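Separin (Saccharomyces cerevisiae, PDB 5U1T) cleaves the cohesin subunit SCC1 as a caspase-like cysteine protease at anaphase onset, freeing sister chromatids to separate, and is held inactive by securin before then. Local coordinates at residues T491-F496 with V506-S511; I516-E519 with S525-I528; E453-L458 with H483-L488; F476-F481 with I600-M605; E519-S522 with I528-S531. One frame throughout, in Å; residues are numbered along the deposited sequence.

Contact 1 of 5, residues T491-F496 with V506-S511; sequences TKFIEF and VLYGNS
Y508, near the end of helix 501-509, pushes its ring into the loop 491-496 and forms an aromatic cluster with F493 and F496, in the all-helical part of separase. F493 keeps CG anti to its backbone N (chi1 173°), which swings the ring back against the tyrosine even though its CB does not aim there. Its CD1 lies 3.5 Å above the plane of the Y508 ring, over the centre, and CE1 comes to 3.6 Å from Y508 CE2. The two planes are inclined at 50°, so the pair is neither a parallel stack nor a T-shape. F496 takes the other kind of approach. With CG anti to its carbonyl carbon, it brings its ring rim to rim with Y508, planes 25° apart, and CE2 also rests 3.6 Å from L507 CD2, the branch of that leucine directed at the loop. The phenol end has a polar target: Y508 OH donates to I494 O at 2.6 Å, the carbonyl oxygen lying near the tyrosine ring plane at its edge. This bond ties the end of the buried tyrosine to the loop backbone, while F493 covers one face, so the ring is held at its oxygen and on its flat side. Beyond the cluster, F496 continues the aromatic packing to F455 and F459, and Y508 touches F529 of helix 523-533. Farther along the segment, Y508 O accepts from both S511 N and S511 OG, the hydroxyl sitting 2.9 Å away on a lone pair in the carbonyl plane.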
# COMPACT_ATOMS: atom_id res chain seq x y z
N THR A 491 2.79 0.93 34.82
CA THR A 491 1.52 0.88 34.10
C THR A 491 0.58 1.99 34.54
O THR A 491 -0.53 2.10 34.02
CB THR A 491 0.82 -0.49 34.27
OG1 THR A 491 0.65 -0.78 35.67
CG2 THR A 491 1.64 -1.60 33.62
N LYS A 492 1.00 2.78 35.53
CA LYS A 492 0.26 3.96 35.96
C LYS A 492 1.17 5.17 35.78
O LYS A 492 2.39 5.06 35.84
CB LYS A 492 -0.19 3.85 37.42
CG LYS A 492 -0.69 2.46 37.86
CD LYS A 492 -1.88 1.97 37.03
CE LYS A 492 -1.95 0.43 36.94
NZ LYS A 492 -2.46 -0.04 35.59
N PHE A 493 0.56 6.33 35.54
CA PHE A 493 1.28 7.60 35.48
C PHE A 493 2.03 7.93 36.79
O PHE A 493 1.42 8.04 37.85
CB PHE A 493 0.30 8.71 35.15
CG PHE A 493 0.88 10.07 35.22
CD1 PHE A 493 1.66 10.56 34.18
CD2 PHE A 493 0.65 10.88 36.32
CE1 PHE A 493 2.20 11.84 34.24
CE2 PHE A 493 1.18 12.15 36.39
CZ PHE A 493 1.96 12.63 35.36
N ILE A 494 3.36 8.05 36.70
CA ILE A 494 4.20 8.60 37.76
C ILE A 494 4.54 10.02 37.38
O ILE A 494 5.18 10.24 36.35
CB ILE A 494 5.54 7.82 37.92
CG1 ILE A 494 5.32 6.35 38.29
CG2 ILE A 494 6.45 8.53 38.90
CD1 ILE A 494 4.26 6.16 39.31
N GLU A 495 4.16 11.01 38.17
CA GLU A 495 4.63 12.36 37.84
C GLU A 495 6.06 12.59 38.32
O GLU A 495 6.29 12.94 39.47
CB GLU A 495 3.75 13.42 38.45
CG GLU A 495 4.25 14.77 38.09
CD GLU A 495 3.39 15.85 38.66
OE1 GLU A 495 3.45 17.00 38.16
OE2 GLU A 495 2.65 15.57 39.62
N PHE A 496 7.02 12.39 37.44
CA PHE A 496 8.40 12.35 37.88
C PHE A 496 8.83 13.63 38.55
O PHE A 496 8.50 14.72 38.09
CB PHE A 496 9.30 12.01 36.73
CG PHE A 496 9.09 10.62 36.22
CD1 PHE A 496 9.59 9.53 36.92
CD2 PHE A 496 8.35 10.39 35.05
CE1 PHE A 496 9.39 8.26 36.46
CE2 PHE A 496 8.15 9.11 34.59
CZ PHE A 496 8.67 8.04 35.29
N VAL A 506 6.74 14.89 26.23
CA VAL A 506 7.42 14.05 25.26
C VAL A 506 7.56 12.63 25.79
O VAL A 506 7.33 11.69 25.05
CB VAL A 506 8.80 14.61 24.89
CG1 VAL A 506 9.57 13.63 24.05
CG2 VAL A 506 8.64 15.93 24.14
N LEU A 507 7.89 12.46 27.06
CA LEU A 507 8.09 11.10 27.60
C LEU A 507 6.79 10.30 27.66
O LEU A 507 6.78 9.15 27.24
CB LEU A 507 8.74 11.12 28.99
CG LEU A 507 9.01 9.73 29.59
CD1 LEU A 507 10.38 9.21 29.24
CD2 LEU A 507 8.79 9.73 31.08
N TYR A 508 5.71 10.86 28.18
CA TYR A 508 4.48 10.08 28.28
C TYR A 508 3.71 10.06 26.96
O TYR A 508 2.92 9.16 26.70
CB TYR A 508 3.59 10.60 29.41
CG TYR A 508 3.99 10.04 30.77
CD1 TYR A 508 3.62 8.76 31.14
CD2 TYR A 508 4.75 10.80 31.67
CE1 TYR A 508 3.99 8.23 32.38
CE2 TYR A 508 5.11 10.27 32.91
CZ TYR A 508 4.73 8.98 33.26
OH TYR A 508 5.08 8.43 34.48
N GLY A 509 3.96 11.06 26.12
CA GLY A 509 3.46 11.06 24.76
C GLY A 509 3.86 9.77 24.05
O GLY A 509 3.06 9.19 23.33
N ASN A 510 5.10 9.34 24.26
CA ASN A 510 5.62 8.12 23.65
C ASN A 510 5.18 6.85 24.36
O ASN A 510 5.42 5.76 23.87
CB ASN A 510 7.15 8.14 23.61
CG ASN A 510 7.68 8.89 22.41
OD1 ASN A 510 7.97 10.09 22.48
ND2 ASN A 510 7.82 8.19 21.30
N SER A 511 4.53 6.99 25.51
CA SER A 511 4.13 5.82 26.28
C SER A 511 2.72 5.35 25.90
O SER A 511 1.96 6.06 25.25
CB SER A 511 4.19 6.11 27.79
OG SER A 511 3.01 6.75 28.25

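Contact 2 of 5, residues I516-E519 with S525-I528; sequences IPSE and SRMI
R526 lays its guanidinium group over the backbone of E519, with E519 CA 3.4 Å above the plane and over its centre. E519 CB follows, 3.7 Å from both R526 CZ and R526 NH1. This is contact across a flat face, and none of the arginine N-H groups makes a hydrogen bond within the two segments. Closer to the helix, the aliphatic part of the arginine passes the preceding peptide: CG approaches S518 O to 3.3 Å and CD follows at 3.4 Å from the same oxygen. The chain runs straight through chi2 and then bends at chi3 (60°), and this bend turns NE and CZ from the S518 carbonyl across to E519. S518 aims its CB at the helix, but its OG stays 4.2 Å from NE. The E519 side chain leads elsewhere. Its CG sits between the backbone N and the carbonyl carbon, and a bend at chi2 carries the carboxylate away, leaving OE1 5.2 Å from R526 NH1. The opposite charges therefore probably attract only at long range. A weak, long ion pair to D537 gives NH1 a second acidic neighbour. S518 also touches F529 and is buried, whereas E519 is exposed and R526 partly so. Before these residues P517 centres an inverse gamma turn, and a 3-10 segment begins at S518. The whole belongs to the loop between helices 501-509 and 523-533 of the helical domain, in which an arginine from the first turn of helix 523-533 folds back over the 3-10 turn that precedes it.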
# COMPACT_ATOMS: atom_id res chain seq x y z
N ILE A 516 -2.98 9.56 31.48
CA ILE A 516 -2.07 10.65 31.77
C ILE A 516 -2.85 11.94 32.00
O ILE A 516 -3.75 12.25 31.23
CB ILE A 516 -1.07 10.80 30.63
CG1 ILE A 516 -0.18 9.57 30.60
CG2 ILE A 516 -0.24 12.04 30.82
CD1 ILE A 516 0.15 9.13 29.22
N PRO A 517 -2.54 12.67 33.09
CA PRO A 517 -3.23 13.94 33.35
C PRO A 517 -2.70 15.09 32.49
O PRO A 517 -2.21 16.09 33.03
CB PRO A 517 -2.95 14.19 34.83
CG PRO A 517 -1.66 13.49 35.09
CD PRO A 517 -1.64 12.28 34.19
N SER A 518 -2.81 14.97 31.17
CA SER A 518 -2.20 15.94 30.28
C SER A 518 -2.86 17.30 30.37
O SER A 518 -2.24 18.31 30.06
CB SER A 518 -2.23 15.43 28.83
OG SER A 518 -3.56 15.20 28.39
N GLU A 519 -4.12 17.34 30.81
CA GLU A 519 -4.85 18.60 30.82
C GLU A 519 -4.29 19.58 31.85
O GLU A 519 -4.66 20.75 31.87
CB GLU A 519 -6.34 18.37 31.06
CG GLU A 519 -6.71 17.93 32.45
CD GLU A 519 -6.34 16.48 32.75
OE1 GLU A 519 -5.89 15.77 31.82
OE2 GLU A 519 -6.50 16.06 33.92
N SER A 525 1.94 22.08 25.05
CA SER A 525 2.50 20.87 25.61
C SER A 525 1.54 19.70 25.38
O SER A 525 1.95 18.58 25.08
CB SER A 525 2.80 21.04 27.10
OG SER A 525 3.81 22.01 27.29
N ARG A 526 0.25 19.98 25.52
CA ARG A 526 -0.77 18.99 25.25
C ARG A 526 -0.82 18.65 23.77
O ARG A 526 -1.11 17.50 23.42
CB ARG A 526 -2.12 19.50 25.72
CG ARG A 526 -2.12 19.90 27.16
CD ARG A 526 -3.49 20.32 27.57
NE ARG A 526 -4.42 19.22 27.40
CZ ARG A 526 -5.74 19.33 27.51
NH1 ARG A 526 -6.50 18.25 27.33
NH2 ARG A 526 -6.30 20.50 27.79
N MET A 527 -0.52 19.62 22.92
CA MET A 527 -0.52 19.41 21.47
C MET A 527 0.58 18.46 21.05
O MET A 527 0.35 17.59 20.24
CB MET A 527 -0.40 20.72 20.71
CG MET A 527 -1.69 21.48 20.67
SD MET A 527 -1.61 23.10 19.91
CE MET A 527 -1.42 22.72 18.19
N ILE A 528 1.78 18.64 21.60
CA ILE A 528 2.83 17.69 21.30
C ILE A 528 2.40 16.31 21.81
O ILE A 528 2.57 15.32 21.11
CB ILE A 528 4.18 18.11 21.92
CG1 ILE A 528 4.70 19.37 21.22
CG2 ILE A 528 5.20 17.00 21.76
CD1 ILE A 528 6.02 19.90 21.75

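Contact 3 of 5, residues E453-L458 with H483-L488; sequences EIFSCL and HCFTRL
F455 of helix 448-458 reaches across to residues 483-488, at and just past the last turn of helix 470-485, where C484, F485 and L488 receive its ring. Taken in order, E453 points away from this partner, and I454 turns to L411 and L412 of helix 408-425. F455 then carries the contact. A chi1 of 178° sets the ring opposite its own backbone N and extends it toward the other helix. L488 CD1 sits over one face as a CH-pi contact, 3.9 Å from the ring centroid and 23° off the normal; its closest ring atom is CG, at 3.7 Å. The leucine chain and the phenylalanine cross at about a right angle. At the ring edge, near its plane, C484 CB stands 3.7 Å from CE1, and farther round CZ meets F485 CB at 4.2 Å. With an alanine here, the methyl of L488 would probably lose the face it rests on, and a gap would open beside C484 and F485. Past F455, L458 packs on T434 and F438 of helix 431-444. F455 also meets F496 in an edge-to-face pair and F459 with nearly aligned planes, so it joins the helix pair to the aromatic cluster of the next loop. On the partner side the helix widens into a pi-type turn at 483-485. No hydrogen bond or salt bridge links the two segments, so their fit appears to rest on buried apolar shape: a methyl over a face and carbon atoms at an edge, a grip that probably depends on exclusion of water.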
# COMPACT_ATOMS: atom_id res chain seq x y z
N GLU A 453 13.82 4.77 41.16
CA GLU A 453 14.53 5.77 41.95
C GLU A 453 15.74 6.31 41.20
O GLU A 453 15.92 7.52 41.09
CB GLU A 453 14.94 5.17 43.27
CG GLU A 453 14.92 6.12 44.44
CD GLU A 453 14.90 5.36 45.75
OE1 GLU A 453 15.92 5.37 46.48
OE2 GLU A 453 13.85 4.72 46.02
N ILE A 454 16.55 5.38 40.68
CA ILE A 454 17.71 5.72 39.87
C ILE A 454 17.27 6.50 38.63
O ILE A 454 17.97 7.41 38.18
CB ILE A 454 18.49 4.46 39.45
CG1 ILE A 454 19.08 3.77 40.68
CG2 ILE A 454 19.56 4.79 38.41
CD1 ILE A 454 19.95 4.67 41.54
N PHE A 455 16.11 6.17 38.11
CA PHE A 455 15.64 6.78 36.89
C PHE A 455 15.45 8.26 37.07
O PHE A 455 15.67 9.03 36.17
CB PHE A 455 14.33 6.16 36.43
CG PHE A 455 13.78 6.80 35.21
CD1 PHE A 455 14.39 6.62 34.00
CD2 PHE A 455 12.68 7.60 35.28
CE1 PHE A 455 13.90 7.23 32.88
CE2 PHE A 455 12.19 8.22 34.16
CZ PHE A 455 12.80 8.03 32.97
N SER A 456 15.06 8.64 38.27
CA SER A 456 14.69 10.01 38.55
C SER A 456 15.87 10.92 38.72
O SER A 456 15.74 12.12 38.66
CB SER A 456 13.86 10.05 39.81
OG SER A 456 12.70 10.79 39.62
N CYS A 457 17.03 10.35 38.98
CA CYS A 457 18.25 11.09 38.99
C CYS A 457 18.58 11.51 37.59
O CYS A 457 19.23 12.51 37.39
CB CYS A 457 19.38 10.24 39.56
SG CYS A 457 19.18 9.75 41.27
N LEU A 458 18.13 10.77 36.60
CA LEU A 458 18.43 11.13 35.23
C LEU A 458 17.29 11.91 34.63
O LEU A 458 17.50 12.84 33.91
CB LEU A 458 18.69 9.88 34.42
CG LEU A 458 18.97 9.94 32.92
CD1 LEU A 458 17.78 10.50 32.20
CD2 LEU A 458 20.22 10.68 32.57
N HIS A 483 15.81 3.73 26.26
CA HIS A 483 16.87 2.98 26.95
C HIS A 483 16.65 2.79 28.45
O HIS A 483 17.33 1.96 29.06
CB HIS A 483 18.21 3.67 26.74
CG HIS A 483 18.64 3.74 25.31
ND1 HIS A 483 19.62 2.92 24.78
CD2 HIS A 483 18.25 4.55 24.30
CE1 HIS A 483 19.79 3.21 23.51
NE2 HIS A 483 18.97 4.20 23.19
N CYS A 484 15.74 3.56 29.04
CA CYS A 484 15.62 3.62 30.49
C CYS A 484 14.19 3.45 31.00
O CYS A 484 13.95 2.59 31.85
CB CYS A 484 16.18 4.95 31.01
SG CYS A 484 17.98 5.12 30.85
N PHE A 485 13.27 4.26 30.51
CA PHE A 485 11.89 4.26 31.00
C PHE A 485 11.22 2.91 30.83
O PHE A 485 10.53 2.44 31.72
CB PHE A 485 11.08 5.34 30.30
CG PHE A 485 9.63 5.35 30.67
CD1 PHE A 485 9.21 5.94 31.84
CD2 PHE A 485 8.68 4.80 29.83
CE1 PHE A 485 7.88 5.96 32.18
CE2 PHE A 485 7.34 4.82 30.15
CZ PHE A 485 6.94 5.40 31.34
N THR A 486 11.46 2.27 29.70
CA THR A 486 10.83 0.99 29.35
C THR A 486 11.26 -0.16 30.26
O THR A 486 10.55 -1.16 30.41
CB THR A 486 11.15 0.62 27.91
OG1 THR A 486 12.58 0.65 27.74
CG2 THR A 486 10.50 1.60 26.94
N ARG A 487 12.43 -0.01 30.87
CA ARG A 487 12.93 -0.95 31.87
C ARG A 487 12.21 -0.84 33.21
O ARG A 487 12.39 -1.67 34.09
CB ARG A 487 14.42 -0.74 32.09
CG ARG A 487 15.18 -0.64 30.80
CD ARG A 487 16.64 -0.44 31.05
NE ARG A 487 17.35 -1.71 31.12
CZ ARG A 487 17.64 -2.46 30.06
NH1 ARG A 487 17.25 -2.05 28.84
NH2 ARG A 487 18.30 -3.61 30.21
N LEU A 488 11.41 0.20 33.38
CA LEU A 488 10.77 0.40 34.68
C LEU A 488 9.49 -0.39 34.77
O LEU A 488 8.98 -0.62 35.87
CB LEU A 488 10.48 1.87 34.91
CG LEU A 488 11.71 2.75 34.88
CD1 LEU A 488 11.25 4.18 34.92
CD2 LEU A 488 12.63 2.41 36.04

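Contact 4 of 5, residues F476-F481 with I600-M605; sequences FCQNAF and ISSFEM
At the first turn of helix 602-617, S602 meets Q478 of helix 470-485 across a small interface near the surface. S602 OG donates to Q478 OE1 over 3.2 Å, and this single side-chain bond is the one close approach between the segments. The hydroxyl comes to the amide oxygen from the side, at a C=O...donor angle of 125°, and stands 23° out of the carbonyl plane. Both side chains point across: the glutamine runs extended beyond CG, with chi2 at 155°, which gives it the length to span the 9.3 Å between Q478 CA and S602 CA. On the serine, OG lies between the backbone N and the carbonyl carbon (chi1 77°), facing out from the helix start toward its partner. The bond thus joins two helices far apart in sequence within the helical domain, one of them through its N-terminal turn, for which S601 occupies the N-cap position and S601 O accepts from M605 N. A leucine in place of Q478 would probably leave S602 OG without its acceptor in this segment and remove the polar link between the two helices. The next residue, F603, meets F474 of helix 470-485. F603 also reaches an aromatic side chain of the chain of another protein, its ring meeting that ring and F603 O accepting a hydrogen bond from it. In the same turn, E604 OE1 is hydrogen-bonded to Y638 OH and Y585 OH, and E604 OE2 to W589 NE1.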
# COMPACT_ATOMS: atom_id res chain seq x y z
N PHE A 476 16.66 14.03 24.07
CA PHE A 476 16.91 13.56 25.41
C PHE A 476 15.79 12.71 25.95
O PHE A 476 16.02 11.71 26.58
CB PHE A 476 17.12 14.74 26.35
CG PHE A 476 17.23 14.34 27.79
CD1 PHE A 476 16.12 14.17 28.55
CD2 PHE A 476 18.45 14.13 28.36
CE1 PHE A 476 16.22 13.78 29.85
CE2 PHE A 476 18.55 13.75 29.67
CZ PHE A 476 17.43 13.57 30.41
N CYS A 477 14.56 13.10 25.70
CA CYS A 477 13.43 12.37 26.22
C CYS A 477 13.13 11.07 25.54
O CYS A 477 12.67 10.16 26.17
CB CYS A 477 12.20 13.24 26.19
SG CYS A 477 12.14 14.44 27.50
N GLN A 478 13.38 11.01 24.25
CA GLN A 478 13.09 9.79 23.53
C GLN A 478 14.09 8.74 23.86
O GLN A 478 13.74 7.60 24.03
CB GLN A 478 13.02 10.03 22.05
CG GLN A 478 11.62 9.84 21.52
CD GLN A 478 11.39 10.61 20.28
OE1 GLN A 478 12.26 10.70 19.43
NE2 GLN A 478 10.23 11.19 20.16
N ASN A 479 15.34 9.13 23.97
CA ASN A 479 16.37 8.19 24.35
C ASN A 479 16.21 7.69 25.78
O ASN A 479 16.48 6.52 26.07
CB ASN A 479 17.74 8.80 24.17
CG ASN A 479 18.23 8.67 22.77
OD1 ASN A 479 19.04 7.79 22.47
ND2 ASN A 479 17.72 9.50 21.87
N ALA A 480 15.76 8.57 26.68
CA ALA A 480 15.51 8.19 28.07
C ALA A 480 14.35 7.21 28.09
O ALA A 480 14.26 6.35 28.96
CB ALA A 480 15.20 9.42 28.93
N PHE A 481 13.46 7.36 27.12
CA PHE A 481 12.33 6.46 27.01
C PHE A 481 12.74 5.08 26.52
O PHE A 481 12.47 4.07 27.17
CB PHE A 481 11.29 7.04 26.08
CG PHE A 481 10.07 6.20 25.97
CD1 PHE A 481 10.00 5.19 25.01
CD2 PHE A 481 9.00 6.40 26.82
CE1 PHE A 481 8.89 4.41 24.91
CE2 PHE A 481 7.87 5.62 26.70
CZ PHE A 481 7.82 4.62 25.74
N ILE A 600 17.52 20.16 13.56
CA ILE A 600 16.14 19.87 13.33
C ILE A 600 15.75 18.79 14.29
O ILE A 600 16.46 17.85 14.49
CB ILE A 600 15.92 19.45 11.89
CG1 ILE A 600 16.29 20.60 11.01
CG2 ILE A 600 14.47 19.15 11.63
CD1 ILE A 600 15.37 21.76 11.20
N SER A 601 14.58 18.96 14.87
CA SER A 601 13.96 17.97 15.75
C SER A 601 13.65 16.66 15.09
O SER A 601 13.47 16.59 13.91
CB SER A 601 12.68 18.51 16.39
OG SER A 601 12.18 19.69 15.80
N SER A 602 13.53 15.62 15.89
CA SER A 602 13.12 14.36 15.38
C SER A 602 11.65 14.46 15.27
O SER A 602 11.03 13.79 14.49
CB SER A 602 13.51 13.24 16.31
OG SER A 602 12.65 13.18 17.41
N PHE A 603 11.08 15.33 16.07
CA PHE A 603 9.66 15.59 16.00
C PHE A 603 9.31 16.15 14.61
O PHE A 603 8.29 15.82 14.01
CB PHE A 603 9.28 16.56 17.10
CG PHE A 603 7.83 16.89 17.17
CD1 PHE A 603 6.91 15.94 17.61
CD2 PHE A 603 7.39 18.17 16.88
CE1 PHE A 603 5.58 16.26 17.73
CE2 PHE A 603 6.05 18.48 16.98
CZ PHE A 603 5.14 17.52 17.42
N GLU A 604 10.19 17.00 14.08
CA GLU A 604 9.92 17.58 12.78
C GLU A 604 10.27 16.60 11.64
O GLU A 604 9.51 16.49 10.68
CB GLU A 604 10.68 18.89 12.60
CG GLU A 604 10.27 19.59 11.35
CD GLU A 604 11.13 20.78 11.07
OE1 GLU A 604 11.32 21.10 9.88
OE2 GLU A 604 11.63 21.40 12.03
N MET A 605 11.41 15.91 11.76
CA MET A 605 11.80 14.83 10.86
C MET A 605 10.69 13.81 10.62
O MET A 605 10.38 13.47 9.48
CB MET A 605 13.02 14.08 11.40
CG MET A 605 14.28 14.92 11.49
SD MET A 605 14.73 15.43 9.83
CE MET A 605 14.19 17.15 9.79

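Contact 5 of 5, residues E519-S522 with I528-S531; sequences ENWS and IFCS
W521 drives the edge of its indole into the face of F529, an edge-to-face (T-shaped) pair that makes up the tightly packed part of this contact. The planes stand at 88°, and the centroid of the six-membered ring lies 5.3 Å from that of F529. A single corner does the touching: W521 CZ3 is 3.7 Å from F529 CD1, 3.9 Å from F529 CG and 4.1 Å from F529 CB. The edge therefore meets the phenylalanine near its attached end and not over the middle of the ring. With chi1 at -177°, the F529 ring points away from its own N and stands out from helix 523-533 with a face turned to the loop. The benzo half of the indole leads, while the pyrrole half with NE1 trails on the far side from F529. The other side is much looser. E519 and N520, in the last part of the 3-10 segment, are exposed, and their side chains make no contact with 528-531; W521 itself is only partly covered by the protein. S522 holds the N-cap position of helix 523-533, its OG hydrogen-bonded to S525 OG and to E501 OE1. The aromatic pair lies against helix 501-509, where W521 touches E501, L504 and S505 and F529 also reaches S505. Helix 557-572 also packs on helix 523-533: its I560 meets I528, and its Y564 meets C530 and S531.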
# COMPACT_ATOMS: atom_id res chain seq x y z
N GLU A 519 -4.12 17.34 30.81
CA GLU A 519 -4.85 18.60 30.82
C GLU A 519 -4.29 19.58 31.85
O GLU A 519 -4.66 20.75 31.87
CB GLU A 519 -6.34 18.37 31.06
CG GLU A 519 -6.71 17.93 32.45
CD GLU A 519 -6.34 16.48 32.75
OE1 GLU A 519 -5.89 15.77 31.82
OE2 GLU A 519 -6.50 16.06 33.92
N ASN A 520 -3.39 19.09 32.70
CA ASN A 520 -2.60 19.96 33.58
C ASN A 520 -1.66 20.90 32.82
O ASN A 520 -1.12 21.85 33.40
CB ASN A 520 -1.75 19.11 34.54
CG ASN A 520 -2.56 18.51 35.67
OD1 ASN A 520 -3.73 18.86 35.86
ND2 ASN A 520 -1.94 17.60 36.42
N TRP A 521 -1.43 20.62 31.53
CA TRP A 521 -0.33 21.26 30.80
C TRP A 521 -0.80 22.40 29.92
O TRP A 521 -1.97 22.45 29.52
CB TRP A 521 0.42 20.22 29.97
CG TRP A 521 0.91 19.06 30.79
CD1 TRP A 521 1.19 19.06 32.12
CD2 TRP A 521 1.16 17.72 30.34
NE1 TRP A 521 1.61 17.82 32.53
CE2 TRP A 521 1.60 16.98 31.46
CE3 TRP A 521 1.07 17.08 29.10
CZ2 TRP A 521 1.94 15.62 31.37
CZ3 TRP A 521 1.42 15.75 29.02
CH2 TRP A 521 1.84 15.03 30.14
N SER A 522 0.11 23.32 29.61
CA SER A 522 -0.18 24.35 28.63
C SER A 522 -0.64 23.72 27.30
O SER A 522 -0.24 22.60 27.00
CB SER A 522 1.05 25.20 28.40
OG SER A 522 2.10 24.32 28.05
N ILE A 528 1.78 18.64 21.60
CA ILE A 528 2.83 17.69 21.30
C ILE A 528 2.40 16.31 21.81
O ILE A 528 2.57 15.32 21.11
CB ILE A 528 4.18 18.11 21.92
CG1 ILE A 528 4.70 19.37 21.22
CG2 ILE A 528 5.20 17.00 21.76
CD1 ILE A 528 6.02 19.90 21.75
N PHE A 529 1.79 16.27 23.00
CA PHE A 529 1.35 15.01 23.61
C PHE A 529 0.35 14.23 22.75
O PHE A 529 0.52 13.03 22.50
CB PHE A 529 0.73 15.31 24.97
CG PHE A 529 0.30 14.10 25.72
CD1 PHE A 529 1.24 13.24 26.26
CD2 PHE A 529 -1.05 13.82 25.89
CE1 PHE A 529 0.85 12.11 26.96
CE2 PHE A 529 -1.45 12.70 26.60
CZ PHE A 529 -0.51 11.84 27.13
N CYS A 530 -0.70 14.91 22.31
CA CYS A 530 -1.70 14.35 21.40
C CYS A 530 -1.11 13.80 20.10
O CYS A 530 -1.46 12.70 19.65
CB CYS A 530 -2.73 15.42 21.07
SG CYS A 530 -3.76 15.86 22.45
N SER A 531 -0.21 14.58 19.52
CA SER A 531 0.42 14.20 18.27
C SER A 531 1.24 12.95 18.45
O SER A 531 1.31 12.12 17.55
CB SER A 531 1.28 15.34 17.74
OG SER A 531 0.45 16.45 17.42

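Contacts 1 and 3 are buried; contact 1 is an aromatic cluster, contact 3 one phenylalanine among apolar atoms, and they meet where F496 touches F455 and F485. Contact 1 adds a hydroxyl-to-carbonyl bond, which contact 3 lacks. Contacts 2 and 5, both partly buried, share E519 and I528, lie about 2 Å apart between centres, and fasten the same loop to helix 523-533: an arginine over backbone in one, a T-shaped ring pair in the other. Contact 4, at the surface, holds two distant helices by one polar bond. It shares helix 470-485 with contact 3, and its F603 grazes I528. F529 of contact 5 also packs against Y508 and G509 of contact 1.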